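Local coordinates for protein GTPase subunit of restriction endonuclease (Thermococcus gammatolerans, PDB 6P0F) that probably recognises methylated DNA through its N-terminal YTH domain, as part of the GTPase subunit of a modification-dependent restriction endonuclease, at residues E22-G27 / M125-K130; G68-F73 / G165-L170; T90-G95 / N139-K144. All coordinates share one frame; numbering follows the deposited sequence.

Contact 1: E22-G27 / M125-K130; sequences ETILKG and MFFKKK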
loop_
_atom_site.group_PDB
_atom_site.type_symbol
_atom_site.label_atom_id
_atom_site.label_comp_id
_atom_site.label_asym_id
_atom_site.label_seq_id
_atom_site.Cartn_x
_atom_site.Cartn_y
_atom_site.Cartn_z
ATOM N N GLU A 22 -3.237 11.475 -0.842
ATOM C CA GLU A 22 -3.391 11.968 -2.194
ATOM C C GLU A 22 -3.710 10.848 -3.180
ATOM O O GLU A 22 -4.627 10.977 -3.996
ATOM C CB GLU A 22 -2.139 12.721 -2.629
ATOM C CG GLU A 22 -2.262 13.264 -4.028
ATOM C CD GLU A 22 -3.141 14.536 -4.096
ATOM O OE1 GLU A 22 -3.828 14.717 -5.114
ATOM O OE2 GLU A 22 -3.085 15.341 -3.126
ATOM N N THR A 23 -2.938 9.762 -3.168
ATOM C CA THR A 23 -3.049 8.797 -4.237
ATOM C C THR A 23 -3.671 7.467 -3.863
ATOM O O THR A 23 -3.985 6.713 -4.778
ATOM C CB THR A 23 -1.685 8.516 -4.884
ATOM O OG1 THR A 23 -0.765 8.014 -3.923
ATOM C CG2 THR A 23 -1.115 9.809 -5.506
ATOM N N ILE A 24 -3.864 7.163 -2.578
ATOM C CA ILE A 24 -4.586 5.960 -2.160
ATOM C C ILE A 24 -5.964 6.288 -1.614
ATOM O O ILE A 24 -6.935 5.585 -1.908
ATOM C CB ILE A 24 -3.767 5.141 -1.138
ATOM C CG1 ILE A 24 -2.519 4.568 -1.809
ATOM C CG2 ILE A 24 -4.607 4.030 -0.537
ATOM C CD1 ILE A 24 -2.829 3.510 -2.859
ATOM N N LEU A 25 -6.088 7.312 -0.783
ATOM C CA LEU A 25 -7.401 7.593 -0.221
ATOM C C LEU A 25 -8.261 8.400 -1.175
ATOM O O LEU A 25 -9.413 8.046 -1.419
ATOM C CB LEU A 25 -7.264 8.285 1.133
ATOM C CG LEU A 25 -6.488 7.560 2.247
ATOM C CD1 LEU A 25 -6.527 8.335 3.530
ATOM C CD2 LEU A 25 -7.091 6.173 2.421
ATOM N N LYS A 26 -7.712 9.448 -1.778
ATOM C CA LYS A 26 -8.426 10.236 -2.765
ATOM C C LYS A 26 -8.294 9.632 -4.153
ATOM O O LYS A 26 -9.302 9.337 -4.802
ATOM C CB LYS A 26 -7.894 11.668 -2.738
ATOM C CG LYS A 26 -8.602 12.584 -3.645
ATOM C CD LYS A 26 -8.104 14.046 -3.533
ATOM C CE LYS A 26 -6.586 14.206 -3.756
ATOM N NZ LYS A 26 -6.105 13.793 -5.139
ATOM N N GLY A 27 -7.059 9.355 -4.569
ATOM C CA GLY A 27 -6.801 8.934 -5.926
ATOM C C GLY A 27 -6.646 10.134 -6.835
ATOM O O GLY A 27 -6.886 11.287 -6.455
HETATM N N MSE A 125 2.846 0.665 -7.408
HETATM C CA MSE A 125 1.844 -0.408 -7.387
HETATM C C MSE A 125 0.483 0.257 -7.605
HETATM O O MSE A 125 0.150 1.218 -6.903
HETATM C CB MSE A 125 1.866 -1.181 -6.075
HETATM C CG MSE A 125 1.504 -0.327 -4.866
HETATM SE SE MSE A 125 2.014 -1.259 -3.196
HETATM C CE MSE A 125 3.811 -1.419 -3.668
ATOM N N PHE A 126 -0.299 -0.249 -8.552
ATOM C CA PHE A 126 -1.624 0.277 -8.849
ATOM C C PHE A 126 -2.695 -0.624 -8.241
ATOM O O PHE A 126 -2.542 -1.846 -8.217
ATOM C CB PHE A 126 -1.829 0.405 -10.367
ATOM C CG PHE A 126 -1.155 1.607 -10.965
ATOM C CD1 PHE A 126 0.197 1.580 -11.235
ATOM C CD2 PHE A 126 -1.867 2.783 -11.207
ATOM C CE1 PHE A 126 0.855 2.708 -11.739
ATOM C CE2 PHE A 126 -1.225 3.889 -11.699
ATOM C CZ PHE A 126 0.153 3.842 -11.965
ATOM N N PHE A 127 -3.782 -0.008 -7.764
ATOM C CA PHE A 127 -4.953 -0.695 -7.226
ATOM C C PHE A 127 -6.190 -0.310 -8.032
ATOM O O PHE A 127 -6.496 0.880 -8.161
ATOM C CB PHE A 127 -5.182 -0.322 -5.757
ATOM C CG PHE A 127 -4.038 -0.642 -4.865
ATOM C CD1 PHE A 127 -3.011 0.272 -4.676
ATOM C CD2 PHE A 127 -3.974 -1.854 -4.208
ATOM C CE1 PHE A 127 -1.951 -0.017 -3.862
ATOM C CE2 PHE A 127 -2.902 -2.155 -3.392
ATOM C CZ PHE A 127 -1.894 -1.228 -3.209
ATOM N N LYS A 128 -6.933 -1.299 -8.534
ATOM C CA LYS A 128 -8.077 -0.957 -9.384
ATOM C C LYS A 128 -9.202 -0.327 -8.567
ATOM O O LYS A 128 -9.798 0.671 -8.988
ATOM C CB LYS A 128 -8.601 -2.178 -10.128
ATOM C CG LYS A 128 -9.750 -1.824 -11.065
ATOM C CD LYS A 128 -9.561 -2.431 -12.422
ATOM C CE LYS A 128 -9.484 -3.918 -12.330
ATOM N NZ LYS A 128 -9.880 -4.563 -13.637
ATOM N N LYS A 129 -9.529 -0.918 -7.417
ATOM C CA LYS A 129 -10.501 -0.337 -6.491
ATOM C C LYS A 129 -9.727 0.320 -5.358
ATOM O O LYS A 129 -8.672 -0.183 -4.960
ATOM C CB LYS A 129 -11.465 -1.393 -5.943
ATOM C CG LYS A 129 -12.215 -2.194 -7.030
ATOM C CD LYS A 129 -13.305 -1.369 -7.729
ATOM C CE LYS A 129 -14.016 -2.192 -8.805
ATOM N NZ LYS A 129 -15.047 -1.403 -9.530
ATOM N N LYS A 130 -10.222 1.481 -4.883
ATOM C CA LYS A 130 -9.712 2.111 -3.674
ATOM C C LYS A 130 -9.498 1.018 -2.634
ATOM O O LYS A 130 -10.420 0.230 -2.381
ATOM C CB LYS A 130 -10.681 3.177 -3.139
ATOM C CG LYS A 130 -10.165 3.954 -1.970
ATOM C CD LYS A 130 -11.237 4.901 -1.391
ATOM C CE LYS A 130 -10.766 5.520 -0.094
ATOM N NZ LYS A 130 -11.733 6.539 0.429
#

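Contact 2: G68-F73 / G165-L170; sequences GDMVLF and GVYDIL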
loop_
_atom_site.group_PDB
_atom_site.type_symbol
_atom_site.label_atom_id
_atom_site.label_comp_id
_atom_site.label_asym_id
_atom_site.label_seq_id
_atom_site.Cartn_x
_atom_site.Cartn_y
_atom_site.Cartn_z
ATOM N N GLY A 68 -1.517 -9.014 -8.145
ATOM C CA GLY A 68 -2.248 -10.037 -7.438
ATOM C C GLY A 68 -1.918 -10.149 -5.966
ATOM O O GLY A 68 -2.699 -10.750 -5.218
ATOM N N ASP A 69 -0.785 -9.588 -5.546
ATOM C CA ASP A 69 -0.412 -9.547 -4.141
ATOM C C ASP A 69 -1.333 -8.577 -3.394
ATOM O O ASP A 69 -1.926 -7.653 -3.970
ATOM C CB ASP A 69 1.044 -9.144 -3.995
ATOM C CG ASP A 69 2.015 -10.243 -4.435
ATOM O OD1 ASP A 69 1.536 -11.395 -4.678
ATOM O OD2 ASP A 69 3.230 -9.939 -4.511
HETATM N N MSE A 70 -1.434 -8.783 -2.095
HETATM C CA MSE A 70 -2.328 -8.026 -1.236
HETATM C C MSE A 70 -1.483 -7.156 -0.308
HETATM O O MSE A 70 -0.409 -7.560 0.143
HETATM C CB MSE A 70 -3.217 -8.976 -0.454
HETATM C CG MSE A 70 -4.244 -9.551 -1.351
HETATM SE SE MSE A 70 -5.053 -11.048 -0.474
HETATM C CE MSE A 70 -5.220 -10.341 1.291
ATOM N N VAL A 71 -1.999 -5.961 -0.007
ATOM C CA VAL A 71 -1.304 -5.002 0.851
ATOM C C VAL A 71 -2.252 -4.564 1.960
ATOM O O VAL A 71 -3.367 -4.096 1.690
ATOM C CB VAL A 71 -0.809 -3.782 0.061
ATOM C CG1 VAL A 71 -0.181 -2.794 1.043
ATOM C CG2 VAL A 71 0.191 -4.171 -1.026
ATOM N N LEU A 72 -1.808 -4.712 3.207
ATOM C CA LEU A 72 -2.458 -4.096 4.359
ATOM C C LEU A 72 -1.703 -2.800 4.635
ATOM O O LEU A 72 -0.516 -2.836 4.963
ATOM C CB LEU A 72 -2.402 -4.995 5.592
ATOM C CG LEU A 72 -3.341 -6.202 5.517
ATOM C CD1 LEU A 72 -2.840 -7.234 6.523
ATOM C CD2 LEU A 72 -4.785 -5.844 5.752
ATOM N N PHE A 73 -2.356 -1.668 4.431
ATOM C CA PHE A 73 -1.801 -0.377 4.829
ATOM C C PHE A 73 -2.218 -0.143 6.273
ATOM O O PHE A 73 -3.408 0.009 6.572
ATOM C CB PHE A 73 -2.318 0.746 3.934
ATOM C CG PHE A 73 -1.781 0.738 2.552
ATOM C CD1 PHE A 73 -0.527 1.221 2.250
ATOM C CD2 PHE A 73 -2.580 0.271 1.519
ATOM C CE1 PHE A 73 -0.070 1.234 0.942
ATOM C CE2 PHE A 73 -2.122 0.287 0.198
ATOM C CZ PHE A 73 -0.880 0.767 -0.083
ATOM N N GLY A 165 -3.630 -18.129 7.958
ATOM C CA GLY A 165 -4.671 -18.017 8.955
ATOM C C GLY A 165 -5.723 -16.995 8.626
ATOM O O GLY A 165 -6.857 -17.098 9.103
ATOM N N VAL A 166 -5.395 -15.989 7.798
ATOM C CA VAL A 166 -6.323 -14.928 7.478
ATOM C C VAL A 166 -6.662 -14.839 6.004
ATOM O O VAL A 166 -7.457 -13.989 5.595
ATOM C CB VAL A 166 -5.802 -13.554 7.964
ATOM C CG1 VAL A 166 -5.544 -13.599 9.465
ATOM C CG2 VAL A 166 -4.553 -13.180 7.196
ATOM N N TYR A 167 -6.074 -15.725 5.180
ATOM C CA TYR A 167 -6.182 -15.589 3.729
ATOM C C TYR A 167 -7.626 -15.649 3.256
ATOM O O TYR A 167 -8.036 -14.867 2.391
ATOM C CB TYR A 167 -5.341 -16.682 3.076
ATOM C CG TYR A 167 -5.273 -16.634 1.571
ATOM C CD1 TYR A 167 -4.917 -15.461 0.901
ATOM C CD2 TYR A 167 -5.557 -17.769 0.818
ATOM C CE1 TYR A 167 -4.839 -15.428 -0.481
ATOM C CE2 TYR A 167 -5.494 -17.734 -0.580
ATOM C CZ TYR A 167 -5.133 -16.572 -1.215
ATOM O OH TYR A 167 -5.065 -16.557 -2.601
ATOM N N ASP A 168 -8.421 -16.565 3.797
ATOM C CA ASP A 168 -9.793 -16.695 3.332
ATOM C C ASP A 168 -10.637 -15.499 3.738
ATOM O O ASP A 168 -11.475 -15.032 2.951
ATOM C CB ASP A 168 -10.363 -18.009 3.848
ATOM C CG ASP A 168 -9.840 -19.174 3.055
ATOM O OD1 ASP A 168 -10.126 -19.224 1.828
ATOM O OD2 ASP A 168 -9.126 -20.015 3.649
ATOM N N ILE A 169 -10.388 -14.943 4.920
ATOM C CA ILE A 169 -11.050 -13.699 5.299
ATOM C C ILE A 169 -10.699 -12.587 4.306
ATOM O O ILE A 169 -11.569 -11.856 3.814
ATOM C CB ILE A 169 -10.667 -13.300 6.734
ATOM C CG1 ILE A 169 -11.060 -14.375 7.744
ATOM C CG2 ILE A 169 -11.320 -11.970 7.077
ATOM C CD1 ILE A 169 -10.335 -14.230 9.093
ATOM N N LEU A 170 -9.415 -12.434 4.008
ATOM C CA LEU A 170 -9.005 -11.361 3.111
ATOM C C LEU A 170 -9.613 -11.537 1.727
ATOM O O LEU A 170 -10.056 -10.559 1.114
ATOM C CB LEU A 170 -7.487 -11.300 3.015
ATOM C CG LEU A 170 -6.690 -11.082 4.300
ATOM C CD1 LEU A 170 -5.180 -10.989 4.183
ATOM C CD2 LEU A 170 -7.230 -9.802 4.993
#

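Contact 3: T90-G95 / N139-K144; sequences TAVYLG and NEINSK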
loop_
_atom_site.group_PDB
_atom_site.type_symbol
_atom_site.label_atom_id
_atom_site.label_comp_id
_atom_site.label_asym_id
_atom_site.label_seq_id
_atom_site.Cartn_x
_atom_site.Cartn_y
_atom_site.Cartn_z
ATOM N N THR A 90 -5.888 4.667 14.894
ATOM C CA THR A 90 -5.267 3.840 13.869
ATOM C C THR A 90 -6.320 3.383 12.870
ATOM O O THR A 90 -7.519 3.392 13.152
ATOM C CB THR A 90 -4.564 2.593 14.430
ATOM O OG1 THR A 90 -5.525 1.672 14.956
ATOM C CG2 THR A 90 -3.559 2.968 15.531
ATOM N N ALA A 91 -5.846 2.985 11.692
ATOM C CA ALA A 91 -6.735 2.425 10.677
ATOM C C ALA A 91 -5.954 1.423 9.844
ATOM O O ALA A 91 -4.727 1.434 9.813
ATOM C CB ALA A 91 -7.333 3.502 9.793
ATOM N N VAL A 92 -6.684 0.519 9.186
ATOM C CA VAL A 92 -6.070 -0.457 8.300
ATOM C C VAL A 92 -6.861 -0.464 7.002
ATOM O O VAL A 92 -8.097 -0.493 7.029
ATOM C CB VAL A 92 -6.047 -1.872 8.916
ATOM C CG1 VAL A 92 -5.364 -2.826 7.970
ATOM C CG2 VAL A 92 -5.332 -1.836 10.275
ATOM N N TYR A 93 -6.153 -0.463 5.885
ATOM C CA TYR A 93 -6.756 -0.569 4.568
ATOM C C TYR A 93 -6.231 -1.818 3.873
ATOM O O TYR A 93 -5.059 -2.161 4.024
ATOM C CB TYR A 93 -6.444 0.678 3.708
ATOM C CG TYR A 93 -7.012 1.972 4.271
ATOM C CD1 TYR A 93 -6.411 2.589 5.357
ATOM C CD2 TYR A 93 -8.135 2.579 3.696
ATOM C CE1 TYR A 93 -6.937 3.781 5.888
ATOM C CE2 TYR A 93 -8.668 3.740 4.219
ATOM C CZ TYR A 93 -8.054 4.347 5.292
ATOM O OH TYR A 93 -8.590 5.520 5.784
ATOM N N LEU A 94 -7.081 -2.484 3.086
ATOM C CA LEU A 94 -6.695 -3.688 2.350
ATOM C C LEU A 94 -6.851 -3.436 0.857
ATOM O O LEU A 94 -7.944 -3.114 0.396
ATOM C CB LEU A 94 -7.560 -4.877 2.777
ATOM C CG LEU A 94 -7.302 -6.163 1.991
ATOM C CD1 LEU A 94 -5.908 -6.708 2.232
ATOM C CD2 LEU A 94 -8.326 -7.225 2.377
ATOM N N GLY A 95 -5.765 -3.589 0.117
ATOM C CA GLY A 95 -5.809 -3.515 -1.324
ATOM C C GLY A 95 -5.250 -4.749 -1.992
ATOM O O GLY A 95 -4.509 -5.515 -1.363
ATOM N N ASN A 139 -4.369 -3.042 16.124
ATOM C CA ASN A 139 -4.092 -4.052 17.142
ATOM C C ASN A 139 -4.961 -5.290 16.954
ATOM O O ASN A 139 -4.482 -6.411 17.173
ATOM C CB ASN A 139 -4.228 -3.472 18.546
ATOM C CG ASN A 139 -5.396 -2.572 18.697
ATOM O OD1 ASN A 139 -5.437 -1.478 18.115
ATOM N ND2 ASN A 139 -6.372 -3.013 19.480
ATOM N N GLU A 140 -6.206 -5.132 16.468
ATOM C CA GLU A 140 -7.037 -6.305 16.209
ATOM C C GLU A 140 -6.505 -7.106 15.021
ATOM O O GLU A 140 -6.491 -8.341 15.047
ATOM C CB GLU A 140 -8.492 -5.894 15.944
ATOM C CG GLU A 140 -9.264 -5.270 17.104
ATOM C CD GLU A 140 -10.599 -4.610 16.652
ATOM O OE1 GLU A 140 -10.569 -3.641 15.848
ATOM O OE2 GLU A 140 -11.686 -5.060 17.092
ATOM N N ILE A 141 -6.092 -6.425 13.946
ATOM C CA ILE A 141 -5.523 -7.140 12.805
ATOM C C ILE A 141 -4.212 -7.822 13.205
ATOM O O ILE A 141 -3.956 -8.976 12.841
ATOM C CB ILE A 141 -5.315 -6.187 11.613
ATOM C CG1 ILE A 141 -6.669 -5.658 11.139
ATOM C CG2 ILE A 141 -4.571 -6.895 10.500
ATOM C CD1 ILE A 141 -7.652 -6.750 10.708
ATOM N N ASN A 142 -3.338 -7.110 13.921
ATOM C CA ASN A 142 -2.101 -7.745 14.375
ATOM C C ASN A 142 -2.397 -8.981 15.213
ATOM O O ASN A 142 -1.754 -10.024 15.050
ATOM C CB ASN A 142 -1.248 -6.764 15.185
ATOM C CG ASN A 142 -0.364 -5.896 14.295
ATOM O OD1 ASN A 142 0.090 -6.319 13.229
ATOM N ND2 ASN A 142 -0.045 -4.699 14.782
ATOM N N SER A 143 -3.366 -8.874 16.116
ATOM C CA SER A 143 -3.730 -10.003 16.970
ATOM C C SER A 143 -4.144 -11.202 16.137
ATOM O O SER A 143 -3.671 -12.325 16.365
ATOM C CB SER A 143 -4.837 -9.570 17.922
ATOM O OG SER A 143 -4.296 -8.628 18.847
ATOM N N LYS A 144 -4.997 -10.982 15.132
ATOM C CA LYS A 144 -5.411 -12.092 14.285
ATOM C C LYS A 144 -4.217 -12.703 13.558
ATOM O O LYS A 144 -4.173 -13.922 13.339
ATOM C CB LYS A 144 -6.478 -11.623 13.290
ATOM C CG LYS A 144 -7.277 -12.756 12.685
ATOM C CD LYS A 144 -7.978 -13.618 13.750
ATOM C CE LYS A 144 -9.146 -14.422 13.176
ATOM N NZ LYS A 144 -10.060 -14.928 14.253
#

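Contact 1: E22-G27 / M125-K130
The F127 ring takes the end of I24 on its CD1-CE1 side: I24 CD1 stands 3.7 Å from F127 CD1 and 3.8 Å from F127 CE1, approaching obliquely. Around the rest of the ring lie I97 and G95 of the neighbouring strand 91-102 and, from the strand beyond it, V71 and F73. A second ring belongs to F126, which leaves the strand with its first side-chain bond directed away from the helix; this ring meets that of F52, their planes about 25° apart. In the alpha/beta fold of the YTH domain this is where the last turn of helix 15-26 lies against strand 123-127 and the residues that follow. A branched aliphatic chain and a phenyl ring suit the buried half, where they pack by van der Waals contact.

Beyond the strand the contact is more exposed, and backbone carbonyls meet the stem of a lysine. K130 places its CG opposite the backbone N (chi1 -175°) and stays extended from there, an arrangement that lays its methylenes along the helix end: K130 CG lies 3.6 Å from I24 O, and K130 CE 3.2 Å from L25 O. I24 O is buried here and has no partner in the model. A lysine suits such a site because its aliphatic stem can cover backbone while the charged end stays at an exposed position.

The helix closes with a wide pi-type turn, G27 N making a weak 3.0 Å bond to E22 O. G27 has positive phi, a conformation that favours glycine. K26 folds back to form a salt bridge with E22 OE1, whose modelled length is doubtfully short. K26 NZ also donates to G27 O at 2.9 Å, standing 28° out of the carbonyl plane.

Contact 2: G68-F73 / G165-L170
Helix-on-sheet packing of the YTH fold joins M70 of strand 70-76 to Y167 and L170 of the C-terminal helix 160-174. M70, modelled as selenomethionine, directs its first side-chain bond toward the helix. Its SE atom comes to the edge of the Y167 ring, close to the ring plane, 4.4 Å from Y167 CE1. The modelled gap between M70 CE and the L170 side chain is too short to be trusted; the placement of CE is therefore doubtful, and only the adjacency of the two residues is secure.

A long, unbranched methionine-type chain suits this place, since it can span from strand to helix. L170 suits the inner side of the helix: it also touches L5 and L94, residues that M70 touches as well, so one apolar cluster spans three strands and the helix. Y167 is partly exposed and amphipathic; its hydroxyl is anchored by N3 ND2 while its ring edge meets the selenium. Although the helix is kinked in this region, the turn carrying L170 is closed by L170 N to V166 O at 3.0 Å.

Contact 3: T90-G95 / N139-K144
V92 and I141 meet through single carbons, V92 CG2 lying 4.1 Å from I141 CG1. V92 sets CG1 trans to its backbone N (chi1 -178°), which leaves CG2 beside that N as the branch that reaches the helix. I141 carries CG1 on the N side of its own backbone (chi1 -64°), and this is the branch that meets the strand. Two branched aliphatic side chains suit this place, since they give apolar surface to both sides of a strand-helix interface.

This pair joins strand 91-102 of the YTH domain's curled mixed sheet to the short helix 138-145 beside it, and L134 and L72 also pack on V92. At the helix start the chemistry turns polar. T90 OG1 and N139 OD1 come only to 4.5 Å, too far to bond directly, and T90 OG1 makes a weak bond to I138 N instead. N142 is buried, and its amide is satisfied by Y74 OH, P149 O and Y151 O, which suits an asparagine.

Serine suits position 143 because its hydroxyl can fold back on the helix. N139 O receives S143 N at 2.9 Å and S143 OG at 2.8 Å, from opposite faces of its carbonyl plane.

All three contacts set a helix against one mixed sheet. Contacts 2 and 3 are near neighbours, their centres about 11 Å apart, on adjoining strands joined by backbone bonds such as F73 N to Y93 O (2.8 Å, probable). M70, L72, V92 and L94 serve that face, whereas the alternate residues V71, F73 and Y93 look toward contact 1: F127 CZ lies 3.7 Å from F73 CE2. Contact 2 is buried and wholly apolar. Contact 3 is smaller, with one aliphatic pair and a polar end. Contact 1 runs from an aromatic interior to an exposed lysine at a helix end, where backbone carbonyls lie beside the lysine stem.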